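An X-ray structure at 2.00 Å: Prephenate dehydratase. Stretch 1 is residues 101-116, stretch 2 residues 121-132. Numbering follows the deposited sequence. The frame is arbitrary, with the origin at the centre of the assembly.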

# COMPACT_ATOMS: atom_id res chain seq x y z
N GLU A 101 -10.44 5.99 -61.93
CA GLU A 101 -11.37 5.02 -61.34
C GLU A 101 -10.59 3.97 -60.55
O GLU A 101 -9.37 3.92 -60.64
CB GLU A 101 -12.21 4.36 -62.43
CG GLU A 101 -12.84 5.34 -63.44
CD GLU A 101 -14.10 6.03 -62.92
OE1 GLU A 101 -14.25 6.20 -61.69
OE2 GLU A 101 -14.95 6.40 -63.77
N LEU A 102 -11.30 3.13 -59.81
CA LEU A 102 -10.69 2.05 -59.02
C LEU A 102 -9.68 1.19 -59.80
O LEU A 102 -8.57 0.95 -59.33
CB LEU A 102 -11.77 1.16 -58.39
CG LEU A 102 -12.21 1.42 -56.95
CD1 LEU A 102 -12.83 2.81 -56.75
CD2 LEU A 102 -13.18 0.33 -56.49
N SER A 103 -10.07 0.75 -60.99
CA SER A 103 -9.20 -0.04 -61.87
C SER A 103 -7.88 0.66 -62.24
O SER A 103 -6.91 -0.00 -62.61
CB SER A 103 -9.95 -0.45 -63.14
OG SER A 103 -10.63 0.65 -63.71
N ASP A 104 -7.85 1.99 -62.14
CA ASP A 104 -6.65 2.77 -62.49
C ASP A 104 -5.60 2.91 -61.37
O ASP A 104 -4.56 3.52 -61.59
CB ASP A 104 -7.03 4.17 -62.97
CG ASP A 104 -7.91 4.14 -64.19
OD1 ASP A 104 -7.61 3.38 -65.14
OD2 ASP A 104 -8.91 4.90 -64.20
N ILE A 105 -5.88 2.36 -60.19
CA ILE A 105 -5.01 2.56 -59.01
C ILE A 105 -4.04 1.40 -58.78
O ILE A 105 -4.45 0.26 -58.50
CB ILE A 105 -5.84 2.79 -57.74
CG1 ILE A 105 -6.69 4.06 -57.88
CG2 ILE A 105 -4.93 2.86 -56.50
CD1 ILE A 105 -7.78 4.20 -56.83
N LYS A 106 -2.74 1.68 -58.89
CA LYS A 106 -1.71 0.70 -58.57
C LYS A 106 -0.96 1.08 -57.30
O LYS A 106 -0.43 0.21 -56.60
CB LYS A 106 -0.73 0.52 -59.75
N ARG A 107 -0.96 2.37 -56.97
CA ARG A 107 -0.24 2.89 -55.82
C ARG A 107 -1.07 3.88 -54.98
O ARG A 107 -1.70 4.79 -55.52
CB ARG A 107 1.08 3.53 -56.27
N ILE A 108 -1.08 3.69 -53.65
CA ILE A 108 -1.84 4.55 -52.72
C ILE A 108 -0.89 5.13 -51.67
O ILE A 108 -0.16 4.39 -51.01
CB ILE A 108 -2.96 3.77 -52.00
CG1 ILE A 108 -3.91 3.12 -53.01
CG2 ILE A 108 -3.76 4.68 -51.05
CD1 ILE A 108 -4.72 2.00 -52.42
N SER A 109 -0.92 6.45 -51.51
CA SER A 109 -0.09 7.12 -50.51
C SER A 109 -0.92 7.62 -49.32
O SER A 109 -2.01 8.15 -49.49
CB SER A 109 0.66 8.29 -51.13
OG SER A 109 1.45 8.97 -50.16
N THR A 110 -0.39 7.42 -48.12
CA THR A 110 -0.98 7.93 -46.89
C THR A 110 0.02 7.79 -45.75
O THR A 110 1.09 7.19 -45.92
CB THR A 110 -2.31 7.21 -46.52
OG1 THR A 110 -2.95 7.92 -45.46
CG2 THR A 110 -2.07 5.76 -46.11
N HIS A 111 -0.33 8.35 -44.60
CA HIS A 111 0.44 8.13 -43.40
C HIS A 111 0.26 6.67 -43.01
O HIS A 111 -0.85 6.16 -43.11
CB HIS A 111 -0.03 9.03 -42.26
CG HIS A 111 0.87 8.98 -41.07
ND1 HIS A 111 1.76 9.99 -40.74
CD2 HIS A 111 1.07 8.00 -40.15
CE1 HIS A 111 2.44 9.65 -39.66
NE2 HIS A 111 2.04 8.44 -39.28
N GLY A 112 1.34 6.02 -42.55
CA GLY A 112 1.29 4.62 -42.08
C GLY A 112 0.19 4.29 -41.09
O GLY A 112 -0.35 3.17 -41.09
N HIS A 113 -0.15 5.24 -40.23
CA HIS A 113 -1.23 5.06 -39.25
C HIS A 113 -2.60 4.93 -39.92
O HIS A 113 -3.45 4.17 -39.46
CB HIS A 113 -1.23 6.23 -38.26
CG HIS A 113 -0.02 6.27 -37.37
ND1 HIS A 113 0.05 7.07 -36.25
CD2 HIS A 113 1.15 5.59 -37.43
CE1 HIS A 113 1.22 6.89 -35.66
NE2 HIS A 113 1.91 5.99 -36.35
N ALA A 114 -2.81 5.69 -40.99
CA ALA A 114 -4.03 5.58 -41.78
C ALA A 114 -4.07 4.25 -42.54
O ALA A 114 -5.07 3.52 -42.51
CB ALA A 114 -4.16 6.76 -42.73
N TRP A 115 -2.96 3.94 -43.22
CA TRP A 115 -2.85 2.70 -43.98
C TRP A 115 -3.25 1.50 -43.15
O TRP A 115 -4.09 0.71 -43.56
CB TRP A 115 -1.44 2.51 -44.54
CG TRP A 115 -1.31 1.26 -45.36
CD1 TRP A 115 -0.68 0.11 -44.99
CD2 TRP A 115 -1.88 1.01 -46.65
NE1 TRP A 115 -0.79 -0.83 -45.99
CE2 TRP A 115 -1.53 -0.31 -47.02
CE3 TRP A 115 -2.64 1.79 -47.55
CZ2 TRP A 115 -1.91 -0.87 -48.24
CZ3 TRP A 115 -3.02 1.23 -48.75
CH2 TRP A 115 -2.65 -0.09 -49.09
N ALA A 116 -2.65 1.38 -41.96
CA ALA A 116 -2.83 0.23 -41.08
C ALA A 116 -4.28 0.02 -40.63
O ALA A 116 -4.66 -1.07 -40.22
CB ALA A 116 -1.91 0.36 -39.85
N TRP A 121 -10.93 -2.87 -46.25
CA TRP A 121 -11.44 -2.32 -47.49
C TRP A 121 -10.42 -2.41 -48.63
O TRP A 121 -10.75 -2.88 -49.71
CB TRP A 121 -11.86 -0.87 -47.26
CG TRP A 121 -12.69 -0.33 -48.36
CD1 TRP A 121 -14.05 -0.28 -48.41
CD2 TRP A 121 -12.22 0.24 -49.59
NE1 TRP A 121 -14.46 0.29 -49.59
CE2 TRP A 121 -13.35 0.61 -50.33
CE3 TRP A 121 -10.94 0.47 -50.12
CZ2 TRP A 121 -13.25 1.21 -51.59
CZ3 TRP A 121 -10.85 1.05 -51.38
CH2 TRP A 121 -12.00 1.41 -52.09
N VAL A 122 -9.19 -1.97 -48.38
CA VAL A 122 -8.16 -2.02 -49.43
C VAL A 122 -7.89 -3.45 -49.93
O VAL A 122 -7.92 -3.68 -51.13
CB VAL A 122 -6.85 -1.29 -49.01
CG1 VAL A 122 -5.71 -1.62 -49.97
CG2 VAL A 122 -7.08 0.22 -48.97
N ASP A 123 -7.65 -4.41 -49.02
CA ASP A 123 -7.42 -5.81 -49.43
C ASP A 123 -8.58 -6.37 -50.26
O ASP A 123 -8.37 -7.17 -51.17
CB ASP A 123 -7.24 -6.74 -48.22
CG ASP A 123 -5.95 -6.50 -47.47
OD1 ASP A 123 -5.09 -5.72 -47.92
OD2 ASP A 123 -5.81 -7.12 -46.40
N GLU A 124 -9.79 -5.96 -49.91
CA GLU A 124 -10.99 -6.48 -50.57
C GLU A 124 -11.18 -5.86 -51.95
O GLU A 124 -11.39 -6.57 -52.92
CB GLU A 124 -12.22 -6.25 -49.70
CG GLU A 124 -13.54 -6.67 -50.35
CD GLU A 124 -13.68 -8.18 -50.52
OE1 GLU A 124 -12.95 -8.93 -49.84
OE2 GLU A 124 -14.53 -8.61 -51.33
N HIS A 125 -11.07 -4.54 -52.02
CA HIS A 125 -11.43 -3.80 -53.23
C HIS A 125 -10.25 -3.37 -54.10
O HIS A 125 -10.44 -3.16 -55.29
CB HIS A 125 -12.32 -2.61 -52.88
CG HIS A 125 -13.59 -3.02 -52.20
ND1 HIS A 125 -14.53 -3.83 -52.79
CD2 HIS A 125 -14.05 -2.75 -50.95
CE1 HIS A 125 -15.52 -4.03 -51.95
NE2 HIS A 125 -15.26 -3.39 -50.83
N LEU A 126 -9.07 -3.22 -53.50
CA LEU A 126 -7.84 -2.96 -54.27
C LEU A 126 -6.71 -3.93 -53.89
O LEU A 126 -5.65 -3.51 -53.41
CB LEU A 126 -7.40 -1.50 -54.11
CG LEU A 126 -8.40 -0.40 -54.50
CD1 LEU A 126 -7.90 0.97 -54.07
CD2 LEU A 126 -8.70 -0.42 -56.00
N PRO A 127 -6.92 -5.24 -54.13
CA PRO A 127 -5.97 -6.25 -53.65
C PRO A 127 -4.56 -6.13 -54.26
O PRO A 127 -3.59 -6.60 -53.65
CB PRO A 127 -6.63 -7.57 -54.05
CG PRO A 127 -7.47 -7.24 -55.24
CD PRO A 127 -7.97 -5.83 -54.98
N ASN A 128 -4.45 -5.50 -55.43
CA ASN A 128 -3.18 -5.41 -56.14
C ASN A 128 -2.46 -4.07 -55.96
O ASN A 128 -1.38 -3.86 -56.52
CB ASN A 128 -3.37 -5.71 -57.63
CG ASN A 128 -3.93 -7.09 -57.87
OD1 ASN A 128 -4.78 -7.28 -58.73
ND2 ASN A 128 -3.47 -8.07 -57.09
N ALA A 129 -3.06 -3.19 -55.17
CA ALA A 129 -2.53 -1.87 -54.94
C ALA A 129 -1.38 -1.92 -53.94
O ALA A 129 -1.42 -2.67 -52.97
CB ALA A 129 -3.62 -0.95 -54.46
N ASP A 130 -0.36 -1.11 -54.19
CA ASP A 130 0.78 -1.02 -53.28
C ASP A 130 0.75 0.29 -52.49
O ASP A 130 0.41 1.34 -53.01
CB ASP A 130 2.09 -1.15 -54.04
CG ASP A 130 2.19 -2.45 -54.78
OD1 ASP A 130 1.90 -3.50 -54.17
OD2 ASP A 130 2.54 -2.43 -55.98
N TYR A 131 1.10 0.18 -51.21
CA TYR A 131 1.18 1.32 -50.32
C TYR A 131 2.45 2.13 -50.56
O TYR A 131 3.55 1.57 -50.60
CB TYR A 131 1.08 0.84 -48.87
CG TYR A 131 1.43 1.86 -47.80
CD1 TYR A 131 0.78 3.10 -47.75
CD2 TYR A 131 2.38 1.57 -46.84
CE1 TYR A 131 1.10 4.02 -46.78
CE2 TYR A 131 2.70 2.49 -45.86
CZ TYR A 131 2.06 3.71 -45.83
OH TYR A 131 2.39 4.60 -44.86
N VAL A 132 2.29 3.43 -50.76
CA VAL A 132 3.44 4.34 -50.84
C VAL A 132 3.38 5.25 -49.61
O VAL A 132 2.47 6.08 -49.49
CB VAL A 132 3.46 5.18 -52.14
CG1 VAL A 132 4.63 6.16 -52.15
CG2 VAL A 132 3.56 4.27 -53.35
O HOH W 1 3.92 8.78 -50.46

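What fixes the register of the two strands? They run parallel, Arg107 beside Asp130, Ile108 beside Tyr131 and Ser109 beside Val132. Asp130 N donates to Lys106 O (2.7 Å), Ile108 N to Asp130 O (2.9 Å) and Val132 N to Ile108 O (2.6 Å), all nearly straight; Thr110 N to Val132 O, at 3.4 Å, is weak.

Which bump fills the hollow on the Ile108 and Tyr131 face of the sheet? Ile108 extends its m,t side chain so that CD1 lies 3.7 Å from Leu126 CD1 and 3.8 Å from Ala129 CB. The methyl of Ala129 forms one wall of the hollow and Leu126 another; Leu126 CD2 lies 4.1 Å from Leu102 CG. Ile108 and Leu126 are buried, and their branched apolar side chains suit this packing.

How does Tyr131 fit against the helix that carries Trp115? Its ring lies in an offset stack on the five-membered ring of Trp115, centroids 4.0 Å apart and planes 13° apart. Each residue also lays its CB over the other's ring, and Tyr131 CB comes within 3.4 Å of Trp115 CE2. Beyond the stack, Trp115 CH2 meets Val122 CG1 at 3.5 Å.

What does the tyrosine hydroxyl add? At the far end of the flat ring, Tyr131 OH donates to Thr110 O (3.1 Å), giving the end of this side chain a polar anchor.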